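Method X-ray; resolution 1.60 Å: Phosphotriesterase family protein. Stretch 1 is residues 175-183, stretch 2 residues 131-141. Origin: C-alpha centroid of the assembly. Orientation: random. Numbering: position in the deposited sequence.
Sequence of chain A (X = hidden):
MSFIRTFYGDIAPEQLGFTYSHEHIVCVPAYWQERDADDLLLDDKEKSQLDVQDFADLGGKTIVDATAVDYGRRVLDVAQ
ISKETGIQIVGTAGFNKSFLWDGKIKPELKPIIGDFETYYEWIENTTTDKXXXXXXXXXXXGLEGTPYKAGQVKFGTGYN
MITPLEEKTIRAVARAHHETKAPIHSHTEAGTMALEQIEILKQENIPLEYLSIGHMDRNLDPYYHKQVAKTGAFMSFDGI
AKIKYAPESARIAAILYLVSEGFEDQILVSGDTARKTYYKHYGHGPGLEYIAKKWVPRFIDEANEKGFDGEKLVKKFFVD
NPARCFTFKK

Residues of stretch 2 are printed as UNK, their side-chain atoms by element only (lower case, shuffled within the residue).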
ATOM      1  N   ARG A 175      -6.035 -16.671  -3.011  1.00 18.87           N
ATOM      2  CA  ARG A 175      -5.748 -17.996  -2.478  1.00 20.56           C
ATOM      3  C   ARG A 175      -4.615 -17.954  -1.454  1.00 22.14           C
ATOM      4  O   ARG A 175      -4.611 -18.734  -0.497  1.00 22.77           O
ATOM      5  CB  ARG A 175      -5.497 -18.969  -3.626  1.00 21.35           C
ATOM      6  CG  ARG A 175      -6.761 -19.138  -4.472  1.00 20.95           C
ATOM      7  CD  ARG A 175      -6.500 -19.810  -5.804  1.00 23.30           C
ATOM      8  NE  ARG A 175      -7.633 -19.616  -6.704  1.00 23.14           N
ATOM      9  CZ  ARG A 175      -7.720 -20.147  -7.922  1.00 26.36           C
ATOM     10  NH1 ARG A 175      -6.739 -20.915  -8.383  1.00 25.55           N
ATOM     11  NH2 ARG A 175      -8.790 -19.911  -8.672  1.00 28.24           N
ATOM     12  N   ALA A 176      -3.677 -17.026  -1.627  1.00 18.96           N
ATOM     13  CA  ALA A 176      -2.638 -16.819  -0.619  1.00 17.97           C
ATOM     14  C   ALA A 176      -3.263 -16.278   0.662  1.00 21.08           C
ATOM     15  O   ALA A 176      -2.832 -16.623   1.765  1.00 21.23           O
ATOM     16  CB  ALA A 176      -1.543 -15.885  -1.133  1.00 20.27           C
ATOM     17  N   HIS A 177      -4.282 -15.431   0.532  1.00 18.29           N
ATOM     18  CA  HIS A 177      -4.996 -14.998   1.726  1.00 18.47           C
ATOM     19  C   HIS A 177      -5.638 -16.185   2.445  1.00 21.37           C
ATOM     20  O   HIS A 177      -5.588 -16.282   3.672  1.00 20.20           O
ATOM     21  CB  HIS A 177      -6.095 -13.983   1.441  1.00 18.58           C
ATOM     22  CG  HIS A 177      -7.069 -13.879   2.572  1.00 17.54           C
ATOM     23  ND1 HIS A 177      -6.824 -13.112   3.690  1.00 18.88           N
ATOM     24  CD2 HIS A 177      -8.240 -14.517   2.801  1.00 19.64           C
ATOM     25  CE1 HIS A 177      -7.820 -13.258   4.546  1.00 18.79           C
ATOM     26  NE2 HIS A 177      -8.691 -14.109   4.032  1.00 21.50           N
ATOM     27  N   HIS A 178      -6.279 -17.069   1.693  1.00 19.70           N
ATOM     28  CA  HIS A 178      -6.946 -18.200   2.339  1.00 22.24           C
ATOM     29  C   HIS A 178      -5.958 -19.032   3.160  1.00 23.74           C
ATOM     30  O   HIS A 178      -6.306 -19.541   4.229  1.00 25.25           O
ATOM     31  CB  HIS A 178      -7.690 -19.064   1.329  1.00 23.41           C
ATOM     32  CG  HIS A 178      -8.972 -18.456   0.858  1.00 25.55           C
ATOM     33  ND1 HIS A 178      -9.982 -18.099   1.725  1.00 28.00           N
ATOM     34  CD2 HIS A 178      -9.414 -18.144  -0.383  1.00 26.97           C
ATOM     35  CE1 HIS A 178     -10.990 -17.593   1.040  1.00 28.47           C
ATOM     36  NE2 HIS A 178     -10.673 -17.614  -0.241  1.00 26.80           N
ATOM     37  N   GLU A 179      -4.729 -19.148   2.666  1.00 21.90           N
ATOM     38  CA  GLU A 179      -3.695 -19.932   3.355  1.00 23.61           C
ATOM     39  C   GLU A 179      -3.073 -19.230   4.572  1.00 26.84           C
ATOM     40  O   GLU A 179      -2.783 -19.885   5.578  1.00 27.93           O
ATOM     41  CB  GLU A 179      -2.599 -20.371   2.375  1.00 25.62           C
ATOM     42  CG  GLU A 179      -3.090 -21.325   1.278  1.00 34.31           C
ATOM     43  CD  GLU A 179      -1.959 -21.983   0.491  1.00 43.54           C
ATOM     44  OE1 GLU A 179      -0.775 -21.698   0.774  1.00 48.09           O
ATOM     45  OE2 GLU A 179      -2.256 -22.792  -0.415  1.00 47.75           O
ATOM     46  N   THR A 180      -2.881 -17.913   4.487  1.00 21.36           N
ATOM     47  CA  THR A 180      -2.126 -17.161   5.501  1.00 22.66           C
ATOM     48  C   THR A 180      -2.981 -16.287   6.410  1.00 21.34           C
ATOM     49  O   THR A 180      -2.562 -15.949   7.522  1.00 19.94           O
ATOM     50  CB  THR A 180      -1.097 -16.224   4.844  1.00 22.87           C
ATOM     51  OG1 THR A 180      -1.788 -15.232   4.062  1.00 20.09           O
ATOM     52  CG2 THR A 180      -0.134 -17.013   3.965  1.00 23.99           C
ATOM     53  N   LYS A 181      -4.158 -15.910   5.909  1.00 19.74           N
ATOM     54  CA  LYS A 181      -5.083 -14.965   6.542  1.00 19.36           C
ATOM     55  C   LYS A 181      -4.587 -13.509   6.550  1.00 17.43           C
ATOM     56  O   LYS A 181      -5.125 -12.672   7.274  1.00 18.42           O
ATOM     57  CB  LYS A 181      -5.495 -15.412   7.952  1.00 19.86           C
ATOM     58  CG  LYS A 181      -6.039 -16.829   7.998  1.00 19.22           C
ATOM     59  CD  LYS A 181      -7.293 -16.974   7.153  1.00 22.63           C
ATOM     60  CE  LYS A 181      -7.830 -18.400   7.198  1.00 29.94           C
ATOM     61  NZ  LYS A 181      -9.120 -18.483   6.471  1.00 30.21           N
ATOM     62  N   ALA A 182      -3.575 -13.212   5.735  1.00 18.85           N
ATOM     63  CA  ALA A 182      -3.035 -11.854   5.642  1.00 17.76           C
ATOM     64  C   ALA A 182      -4.038 -10.888   5.018  1.00 18.22           C
ATOM     65  O   ALA A 182      -4.815 -11.280   4.147  1.00 19.52           O
ATOM     66  CB  ALA A 182      -1.733 -11.844   4.819  1.00 19.82           C
ATOM     67  N   PRO A 183      -4.011  -9.621   5.455  1.00 17.88           N
ATOM     68  CA  PRO A 183      -4.858  -8.589   4.848  1.00 16.19           C
ATOM     69  C   PRO A 183      -4.486  -8.443   3.375  1.00 16.88           C
ATOM     70  O   PRO A 183      -3.355  -8.766   3.005  1.00 16.95           O
ATOM     71  CB  PRO A 183      -4.461  -7.308   5.589  1.00 20.02           C
ATOM     72  CG  PRO A 183      -3.685  -7.723   6.756  1.00 24.41           C
ATOM     73  CD  PRO A 183      -3.094  -9.071   6.463  1.00 19.68           C
ATOM     74  N   UNK A 131       2.090 -19.448  -8.225  1.00 23.67           N
ATOM     75  CA  UNK A 131       2.130 -18.032  -7.880  1.00 21.80           C
ATOM     76  C   UNK A 131       1.637 -17.834  -6.444  1.00 22.23           C
ATOM     77  O   UNK A 131       2.199 -17.039  -5.686  1.00 21.52           O
ATOM     78  c   UNK A 131       1.321 -17.193  -8.883  1.00 21.07           C
ATOM     79  c   UNK A 131       3.310 -16.444 -10.249  1.00 22.50           C
ATOM     80  c   UNK A 131       1.932 -17.095 -10.288  1.00 21.19           C
ATOM     81  c   UNK A 131       0.993 -16.331 -11.238  1.00 23.18           C
ATOM     82  N   UNK A 132       0.598 -18.569  -6.069  1.00 21.80           N
ATOM     83  CA  UNK A 132       0.116 -18.538  -4.695  1.00 22.59           C
ATOM     84  C   UNK A 132       1.240 -18.934  -3.731  1.00 21.79           C
ATOM     85  O   UNK A 132       1.475 -18.258  -2.740  1.00 21.47           O
ATOM     86  c   UNK A 132      -1.506 -19.518  -3.028  1.00 20.86           C
ATOM     87  o   UNK A 132      -2.195 -18.958  -5.290  1.00 23.58           O
ATOM     88  c   UNK A 132      -1.096 -19.454  -4.506  1.00 22.47           C
ATOM     89  N   UNK A 133       1.949 -20.016  -4.044  1.00 24.03           N
ATOM     90  CA  UNK A 133       3.049 -20.470  -3.191  1.00 26.15           C
ATOM     91  C   UNK A 133       4.075 -19.366  -2.961  1.00 24.08           C
ATOM     92  O   UNK A 133       4.567 -19.181  -1.846  1.00 23.51           O
ATOM     93  c   UNK A 133       3.744 -21.691  -3.791  1.00 27.68           C
ATOM     94  o   UNK A 133       3.076 -25.199  -4.593  1.00 49.43           O
ATOM     95  c   UNK A 133       2.874 -22.921  -3.910  1.00 36.88           C
ATOM     96  o   UNK A 133       4.932 -24.120  -4.082  1.00 44.58           O
ATOM     97  c   UNK A 133       3.686 -24.172  -4.218  1.00 43.56           C
ATOM     98  N   UNK A 134       4.412 -18.650  -4.031  1.00 21.39           N
ATOM     99  CA  UNK A 134       5.357 -17.545  -3.951  1.00 22.01           C
ATOM    100  C   UNK A 134       4.898 -16.475  -2.955  1.00 21.44           C
ATOM    101  O   UNK A 134       5.672 -16.022  -2.105  1.00 21.45           O
ATOM    102  c   UNK A 134       8.073 -14.105  -5.009  1.00 28.75           C
ATOM    103  c   UNK A 134       5.573 -16.917  -5.337  1.00 24.93           C
ATOM    104  c   UNK A 134       5.899 -13.151  -5.310  1.00 31.18           C
ATOM    105  c   UNK A 134       7.256 -12.993  -5.121  1.00 30.14           C
ATOM    106  c   UNK A 134       5.358 -14.420  -5.385  1.00 27.21           C
ATOM    107  c   UNK A 134       7.526 -15.372  -5.089  1.00 29.66           C
ATOM    108  c   UNK A 134       6.166 -15.543  -5.279  1.00 26.55           C
ATOM    109  N   UNK A 135       3.633 -16.078  -3.057  1.00 21.84           N
ATOM    110  CA  UNK A 135       3.080 -15.057  -2.177  1.00 20.92           C
ATOM    111  C   UNK A 135       3.016 -15.567  -0.736  1.00 22.14           C
ATOM    112  O   UNK A 135       3.364 -14.853   0.199  1.00 22.02           O
ATOM    113  c   UNK A 135       1.677 -14.600  -2.645  1.00 21.56           C
ATOM    114  c   UNK A 135       1.090 -13.572  -1.682  1.00 18.27           C
ATOM    115  c   UNK A 135       1.746 -14.030  -4.067  1.00 22.97           C
ATOM    116  N   UNK A 136       2.565 -16.804  -0.562  1.00 21.03           N
ATOM    117  CA  UNK A 136       2.503 -17.396   0.770  1.00 21.46           C
ATOM    118  C   UNK A 136       3.885 -17.413   1.429  1.00 20.63           C
ATOM    119  O   UNK A 136       4.030 -17.093   2.610  1.00 23.18           O
ATOM    120  c   UNK A 136       0.477 -18.797   0.289  1.00 22.21           C
ATOM    121  c   UNK A 136       2.062 -19.490   2.099  1.00 22.11           C
ATOM    122  c   UNK A 136       1.932 -18.824   0.728  1.00 23.92           C
ATOM    123  N   UNK A 137       4.901 -17.768   0.652  1.00 22.53           N
ATOM    124  CA  UNK A 137       6.262 -17.844   1.177  1.00 25.13           C
ATOM    125  C   UNK A 137       6.792 -16.478   1.607  1.00 25.18           C
ATOM    126  O   UNK A 137       7.547 -16.378   2.573  1.00 24.92           O
ATOM    127  n   UNK A 137       7.378 -20.588  -1.090  1.00 32.11           N
ATOM    128  o   UNK A 137       6.338 -20.635   0.901  1.00 32.71           O
ATOM    129  c   UNK A 137       6.935 -20.010   0.021  1.00 33.84           C
ATOM    130  c   UNK A 137       7.198 -18.509   0.163  1.00 25.52           C
ATOM    131  N   UNK A 138       6.384 -15.419   0.904  1.00 22.87           N
ATOM    132  CA  UNK A 138       6.785 -14.066   1.297  1.00 21.59           C
ATOM    133  C   UNK A 138       6.199 -13.670   2.655  1.00 22.24           C
ATOM    134  O   UNK A 138       6.831 -12.949   3.433  1.00 22.00           O
ATOM    135  o   UNK A 138       8.253 -11.603  -2.487  1.00 24.75           O
ATOM    136  c   UNK A 138       6.408 -13.041   0.210  1.00 23.04           C
ATOM    137  c   UNK A 138       7.178 -11.977  -1.969  1.00 26.71           C
ATOM    138  c   UNK A 138       7.206 -13.208  -1.068  1.00 24.37           C
ATOM    139  o   UNK A 138       6.090 -11.390  -2.171  1.00 26.44           O
ATOM    140  N   UNK A 139       4.994 -14.157   2.939  1.00 20.25           N
ATOM    141  CA  UNK A 139       4.305 -13.844   4.184  1.00 18.02           C
ATOM    142  C   UNK A 139       4.795 -14.721   5.337  1.00 22.97           C
ATOM    143  O   UNK A 139       4.961 -14.250   6.458  1.00 22.44           O
ATOM    144  c   UNK A 139       2.790 -14.043   4.038  1.00 20.37           C
ATOM    145  c   UNK A 139       2.219 -13.004   3.067  1.00 21.39           C
ATOM    146  c   UNK A 139       2.094 -13.943   5.387  1.00 21.52           C
ATOM    147  N   UNK A 140       5.029 -15.993   5.037  1.00 22.07           N
ATOM    148  CA  UNK A 140       5.316 -16.987   6.076  1.00 26.09           C
ATOM    149  C   UNK A 140       6.801 -17.212   6.353  1.00 28.46           C
ATOM    150  O   UNK A 140       7.181 -17.533   7.482  1.00 29.31           O
ATOM    151  c   UNK A 140       4.637 -18.313   5.727  1.00 24.60           C
ATOM    152  o   UNK A 140       3.062 -17.495   7.927  1.00 44.24           O
ATOM    153  o   UNK A 140       1.243 -18.385   7.092  1.00 45.82           O
ATOM    154  c   UNK A 140       3.123 -18.220   5.635  1.00 27.36           C
ATOM    155  c   UNK A 140       2.432 -18.015   6.980  1.00 36.43           C
ATOM    156  N   UNK A 141       7.637 -17.045   5.333  1.00 27.03           N
ATOM    157  CA  UNK A 141       9.069 -17.296   5.462  1.00 26.52           C
ATOM    158  C   UNK A 141       9.904 -16.022   5.414  1.00 28.11           C
ATOM    159  O   UNK A 141      10.799 -15.818   6.234  1.00 27.53           O
ATOM    160  c   UNK A 141       8.870 -19.620   4.468  1.00 30.47           C
ATOM    161  n   UNK A 141       8.855 -20.355   3.365  1.00 34.01           N
ATOM    162  o   UNK A 141       8.376 -20.001   5.524  1.00 35.48           O
ATOM    163  c   UNK A 141       9.538 -18.261   4.372  1.00 25.95           C
TER
HETATM  164  O   HOH W   1      -0.166 -16.892   8.926  1.00 33.71           O

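Position 131 has four side-chain carbons, forked at the second. It does not reach stretch 1. This is L131.

Position 132 has one carbon carrying an oxygen and a carbon. It touches R175, A176 and E179. That is a threonine, T132. Its CG2 lies 3.6 Å from N of A176, and its OG1 is 3.7 Å from CB of R175. The CA atoms of T132 and A176 are 5.2 Å apart, so the backbones come close here.

Position 133 has three carbons, the third carrying two oxygens. It points away from stretch 1. This is E133.

Position 134 has one carbon, then a ring of six carbons with no oxygen. It is out of reach of stretch 1. This is F134.

Position 135 has three carbons, branched at the first. One methyl touches A176. The residue is V135. Its CG1 is 3.5 Å from CB of A176.

Position 136 has the same three-carbon fork and points toward stretch 1. It touches A176, E179 and T180. It is V136. CG2 is 3.8 Å from CB of A176 and 3.2 Å from OE1 of E179, while CG1 is 3.8 Å from CG2 of T180.

Position 137 has two carbons, the second carrying an oxygen and a nitrogen. It makes no contact with stretch 1. This is N137.

Position 138 has three carbons ending in two oxygens. It too is out of reach, and both oxygens are hydrogen-bonded elsewhere in the structure. This is E138.

Position 139 is again a three-carbon fork. It faces T180 and A182. It is V139, with CG1 4.0 Å from CB of T180 and 4.4 Å from CB of A182.

Position 140 has three carbons ending in two oxygens, one of them near T180. It is E140. OE2 of E140 is 3.7 Å from CG2 of T180. A water donates to OE2 of E140 at 2.8 Å and to O of T180 at 2.9 Å.

Position 141 has two carbons, the second carrying an oxygen and a nitrogen. It is out of reach. This is N141.

The two helices run at 43° to each other, with axes 8.9 Å apart at closest approach. Packing is mainly by small and branched side chains, and 399 Å² is buried. A176 has only a methyl, which fits against V135 and V136. T180 turns OG1 back to O of A176, 2.9 Å away, and offers CG2 to V136. No direct hydrogen bond crosses the contact; the water between E140 and T180 bridges it.

Stretch 2 (131-141) LTEFVVNEVEN
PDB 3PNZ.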